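Local coordinates for protein laccase (Botrytis aclada, PDB 3SQR) that probably oxidises hydroquinone-type phenols with O2 as electron acceptor, forming semiquinones and water, as a multicopper oxidase of lignin degradation and detoxification, at residues 293-298 and 375-379; 473-477 and 490-494. All blocks are in the same frame, centred on the assembly; numbering follows the deposited sequence.

Interaction 1 of 2, residues 293-298 and 375-379; sequences VPIVPY and SLVPH. With MAN (alpha-D-mannopyranose), chain L.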
# COMPACT_ATOMS: atom_id res chain seq x y z
N VAL A 293 1.62 -12.28 -2.05
CA VAL A 293 1.19 -13.62 -2.53
C VAL A 293 1.93 -13.98 -3.81
O VAL A 293 1.71 -13.37 -4.89
CB VAL A 293 -0.27 -13.59 -2.79
CG1 VAL A 293 -0.81 -14.96 -3.30
CG2 VAL A 293 -1.08 -13.15 -1.50
N PRO A 294 2.76 -15.00 -3.72
CA PRO A 294 3.40 -15.52 -4.90
C PRO A 294 2.39 -16.09 -5.90
O PRO A 294 1.42 -16.72 -5.52
CB PRO A 294 4.30 -16.61 -4.30
CG PRO A 294 4.58 -16.17 -2.96
CD PRO A 294 3.28 -15.67 -2.52
N ILE A 295 2.62 -15.82 -7.19
CA ILE A 295 1.71 -16.25 -8.23
C ILE A 295 2.47 -17.12 -9.22
O ILE A 295 3.67 -17.10 -9.27
CB ILE A 295 1.03 -15.07 -8.99
CG1 ILE A 295 2.05 -14.19 -9.70
CG2 ILE A 295 0.19 -14.16 -7.98
CD1 ILE A 295 1.41 -13.19 -10.75
N VAL A 296 1.71 -17.92 -9.94
CA VAL A 296 2.27 -18.64 -11.09
C VAL A 296 2.85 -17.61 -12.04
O VAL A 296 2.13 -16.73 -12.48
CB VAL A 296 1.17 -19.46 -11.75
CG1 VAL A 296 1.74 -20.22 -13.03
CG2 VAL A 296 0.66 -20.39 -10.74
N PRO A 297 4.12 -17.75 -12.41
CA PRO A 297 4.71 -16.70 -13.24
C PRO A 297 4.01 -16.51 -14.59
O PRO A 297 3.59 -17.48 -15.23
CB PRO A 297 6.14 -17.17 -13.44
CG PRO A 297 6.42 -18.05 -12.23
CD PRO A 297 5.14 -18.72 -11.95
N TYR A 298 3.87 -15.26 -15.02
CA TYR A 298 3.42 -14.90 -16.33
C TYR A 298 4.25 -13.75 -16.85
O TYR A 298 4.89 -12.99 -16.08
CB TYR A 298 1.93 -14.61 -16.39
CG TYR A 298 1.52 -13.23 -15.86
CD1 TYR A 298 1.32 -13.03 -14.52
CD2 TYR A 298 1.34 -12.17 -16.72
CE1 TYR A 298 0.92 -11.80 -14.04
CE2 TYR A 298 0.94 -10.91 -16.26
CZ TYR A 298 0.71 -10.78 -14.88
OH TYR A 298 0.31 -9.59 -14.36
N SER A 375 -4.62 -13.46 -15.19
CA SER A 375 -3.20 -13.54 -15.07
C SER A 375 -2.69 -13.74 -13.64
O SER A 375 -1.55 -14.03 -13.45
CB SER A 375 -2.55 -12.26 -15.57
OG SER A 375 -2.89 -11.86 -16.90
N LEU A 376 -3.55 -13.56 -12.66
CA LEU A 376 -3.08 -13.49 -11.29
C LEU A 376 -3.51 -14.75 -10.51
O LEU A 376 -4.52 -14.73 -9.77
CB LEU A 376 -3.65 -12.23 -10.67
CG LEU A 376 -3.29 -10.88 -11.30
CD1 LEU A 376 -3.94 -9.73 -10.43
CD2 LEU A 376 -1.77 -10.72 -11.46
N VAL A 377 -2.72 -15.81 -10.66
CA VAL A 377 -3.06 -17.12 -10.10
C VAL A 377 -2.11 -17.47 -9.00
O VAL A 377 -0.98 -17.70 -9.25
CB VAL A 377 -3.00 -18.21 -11.22
CG1 VAL A 377 -3.42 -19.60 -10.65
CG2 VAL A 377 -3.87 -17.76 -12.36
N PRO A 378 -2.57 -17.43 -7.74
CA PRO A 378 -1.71 -17.76 -6.62
C PRO A 378 -1.10 -19.12 -6.82
O PRO A 378 -1.78 -20.07 -7.28
CB PRO A 378 -2.66 -17.70 -5.41
CG PRO A 378 -3.72 -16.73 -5.87
CD PRO A 378 -3.93 -17.11 -7.31
N HIS A 379 0.17 -19.21 -6.50
CA HIS A 379 0.87 -20.46 -6.60
C HIS A 379 0.31 -21.44 -5.58
O HIS A 379 0.08 -22.63 -5.89
CB HIS A 379 2.37 -20.29 -6.35
CG HIS A 379 3.07 -21.60 -6.25
ND1 HIS A 379 3.64 -22.20 -7.35
CD2 HIS A 379 3.17 -22.48 -5.23
CE1 HIS A 379 4.11 -23.39 -7.00
NE2 HIS A 379 3.84 -23.59 -5.72
C1 MAN L . -2.09 -12.69 -17.81
C2 MAN L . -1.92 -11.82 -19.05
C3 MAN L . -3.24 -11.64 -19.79
C4 MAN L . -3.85 -13.01 -20.09
C5 MAN L . -4.00 -13.79 -18.78
C6 MAN L . -4.54 -15.20 -19.04
O2 MAN L . -0.92 -12.43 -19.86
O3 MAN L . -3.02 -10.82 -20.94
O4 MAN L . -5.13 -12.82 -20.63
O5 MAN L . -2.74 -13.92 -18.13
O6 MAN L . -3.57 -15.87 -19.86
O HOH W 1 -0.49 -16.15 -12.42

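Interaction 2 of 2, residues 473-477 and 490-494; sequences FIVAQ and KFNLV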
# COMPACT_ATOMS: atom_id res chain seq x y z
N PHE A 473 -9.66 -12.59 -1.56
CA PHE A 473 -9.76 -13.33 -2.81
C PHE A 473 -10.63 -12.50 -3.72
O PHE A 473 -11.72 -12.06 -3.32
CB PHE A 473 -10.47 -14.64 -2.51
CG PHE A 473 -9.68 -15.60 -1.68
CD1 PHE A 473 -9.41 -15.40 -0.35
CD2 PHE A 473 -9.20 -16.77 -2.25
CE1 PHE A 473 -8.69 -16.37 0.40
CE2 PHE A 473 -8.52 -17.70 -1.51
CZ PHE A 473 -8.25 -17.49 -0.24
N ILE A 474 -10.13 -12.19 -4.91
CA ILE A 474 -10.89 -11.40 -5.85
C ILE A 474 -11.86 -12.34 -6.59
O ILE A 474 -11.50 -12.94 -7.59
CB ILE A 474 -10.00 -10.71 -6.82
CG1 ILE A 474 -8.93 -9.87 -6.08
CG2 ILE A 474 -10.85 -9.86 -7.77
CD1 ILE A 474 -8.07 -8.98 -7.07
N VAL A 475 -13.04 -12.50 -6.02
CA VAL A 475 -14.03 -13.40 -6.63
C VAL A 475 -14.71 -12.77 -7.87
O VAL A 475 -15.18 -13.46 -8.78
CB VAL A 475 -14.98 -13.98 -5.62
CG1 VAL A 475 -14.09 -14.73 -4.49
CG2 VAL A 475 -15.97 -13.00 -5.02
N ALA A 476 -14.66 -11.45 -7.94
CA ALA A 476 -15.16 -10.71 -9.11
C ALA A 476 -14.56 -9.30 -9.09
O ALA A 476 -14.52 -8.63 -8.06
CB ALA A 476 -16.69 -10.60 -9.06
N GLN A 477 -14.16 -8.84 -10.24
CA GLN A 477 -13.70 -7.47 -10.35
C GLN A 477 -14.25 -7.07 -11.72
O GLN A 477 -13.69 -7.42 -12.76
CB GLN A 477 -12.19 -7.45 -10.26
CG GLN A 477 -11.60 -6.07 -10.39
CD GLN A 477 -10.13 -6.05 -10.38
OE1 GLN A 477 -9.47 -6.72 -11.15
NE2 GLN A 477 -9.57 -5.25 -9.44
N LYS A 490 -21.64 -15.83 -10.78
CA LYS A 490 -20.46 -15.68 -11.60
C LYS A 490 -19.14 -15.44 -10.83
O LYS A 490 -18.08 -15.39 -11.44
CB LYS A 490 -20.68 -14.53 -12.59
CG LYS A 490 -21.65 -14.88 -13.74
CD LYS A 490 -20.86 -15.31 -15.02
CE LYS A 490 -21.70 -16.12 -16.04
NZ LYS A 490 -20.87 -16.39 -17.27
N PHE A 491 -19.19 -15.32 -9.51
CA PHE A 491 -17.97 -15.28 -8.67
C PHE A 491 -17.07 -16.45 -8.96
O PHE A 491 -17.55 -17.60 -9.14
CB PHE A 491 -18.33 -15.37 -7.19
CG PHE A 491 -19.01 -14.19 -6.65
CD1 PHE A 491 -19.08 -12.98 -7.38
CD2 PHE A 491 -19.56 -14.23 -5.37
CE1 PHE A 491 -19.68 -11.90 -6.85
CE2 PHE A 491 -20.16 -13.12 -4.84
CZ PHE A 491 -20.25 -11.95 -5.60
N ASN A 492 -15.76 -16.20 -9.00
CA ASN A 492 -14.80 -17.26 -9.07
C ASN A 492 -14.30 -17.57 -7.66
O ASN A 492 -13.59 -16.77 -7.05
CB ASN A 492 -13.66 -16.86 -9.98
CG ASN A 492 -12.54 -17.88 -10.07
OD1 ASN A 492 -11.44 -17.52 -10.49
ND2 ASN A 492 -12.80 -19.14 -9.71
N LEU A 493 -14.66 -18.75 -7.16
CA LEU A 493 -14.29 -19.17 -5.81
C LEU A 493 -13.12 -20.13 -5.74
O LEU A 493 -12.64 -20.45 -4.65
CB LEU A 493 -15.52 -19.78 -5.10
CG LEU A 493 -16.77 -18.90 -5.09
CD1 LEU A 493 -17.98 -19.69 -4.51
CD2 LEU A 493 -16.62 -17.58 -4.30
N VAL A 494 -12.63 -20.52 -6.90
CA VAL A 494 -11.59 -21.49 -7.04
C VAL A 494 -10.27 -20.85 -7.42
O VAL A 494 -10.03 -20.43 -8.60
CB VAL A 494 -11.90 -22.54 -8.14
CG1 VAL A 494 -10.79 -23.54 -8.16
CG2 VAL A 494 -13.25 -23.22 -7.81

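Interaction 1 of 2, residues 293-298 and 375-379
The strand 293-298 forms an edge of the six-stranded sheet in the second cupredoxin domain, and the loop 375-379, on the way to the third domain, runs along it as a short antiparallel partner. I295 and P378 are a single non-hydrogen-bonded bridge pair (CA–CA 4.1 Å), flanked by two hydrogen bonds: H379 N to P294 O (3.0 Å) and V296 N to V377 O (2.8 Å). On its other side the strand pairs with strand 285-290. Apolar side chains meet around the bridge. V293, in the t rotamer, brings CG1 to 3.9 Å from CB of P378. The t rotamers of V296 and V377 put V296 CG2 4.2 Å from V377 CG1. I295 takes p for chi1 and t for chi2, so that CD1 lies 4.1 Å from CD2 of L376, an m,t leucine. Past the V296–V377 bond the backbones diverge, and a water spans the opening, donating to V296 O (2.7 Å) and S375 O (2.6 Å) and accepting from V377 N (2.9 Å). Y298, chi1 p (78°), lays a ring face over S375 CB, a CH-pi contact 3.7 Å from the centroid, while its OH is hydrogen-bonded to E371. H379 NE2 is hydrogen-bonded to D55. S375, chi1 m, carries an O-linked mannose: its OG is bonded to MAN C1 at 1.5 Å, and that C1 sits 3.6 Å from Y298 CD2.

Interaction 2 of 2, residues 473-477 and 490-494
V475 is the hub of this contact, with 99 Å² buried, and F491 and N492 close over it. The carbonyl of V475 does the polar work: N492 N donates to V475 O at 2.8 Å with a nearly straight geometry (169°), and F491 CA adds a CA-H...O contact to the same oxygen at 3.3 Å. The m rotamer of V475 sets CG2 over a face of the F491 ring, 3.8 Å from its centroid, a CH-pi contact, and leaves CG1 3.8 Å from L493 CD2. A476 CB approaches F491 CD1, also at 3.8 Å. The strand is not straight here. An inverse gamma turn centred on I474 is closed by a weak V475 N to F473 O bond (3.0 Å), and V475 with A476 forms a classic beta bulge opposite A511 of strand 509-515, within the six-stranded sheet of the third cupredoxin domain. The F491 ring is buried in that domain, touching V450 and V452 of strand 448-455 and L389 of strand 387-398. N492 is more exposed: its ND2 donates to V494 O within the loop (3.3 Å), and its buried backbone O meets V475 CA in a CA-H...O contact at 3.4 Å.

How the interactions relate
Along the chain, both segments of interaction 1 precede those of interaction 2. Their centres are about 15 Å apart and their nearest atoms about 5 Å, without touching. Interaction 1 uses the edge strand 293-300 of the second cupredoxin domain, interaction 2 the bulged strand 472-478 of the third. Two elements link them. Strand 498-499, next to 472-478 in its sheet, presents R498 and R499 to V293, L376 and P378. The loop between strands 344-348 and 387-398 supplies 375-379 to interaction 1 and V384, whose backbone is hydrogen-bonded to that of L493, to interaction 2. Interaction 1 lies where the second of laccase's three domains meets the third, with interaction 2 close beside it inside the third.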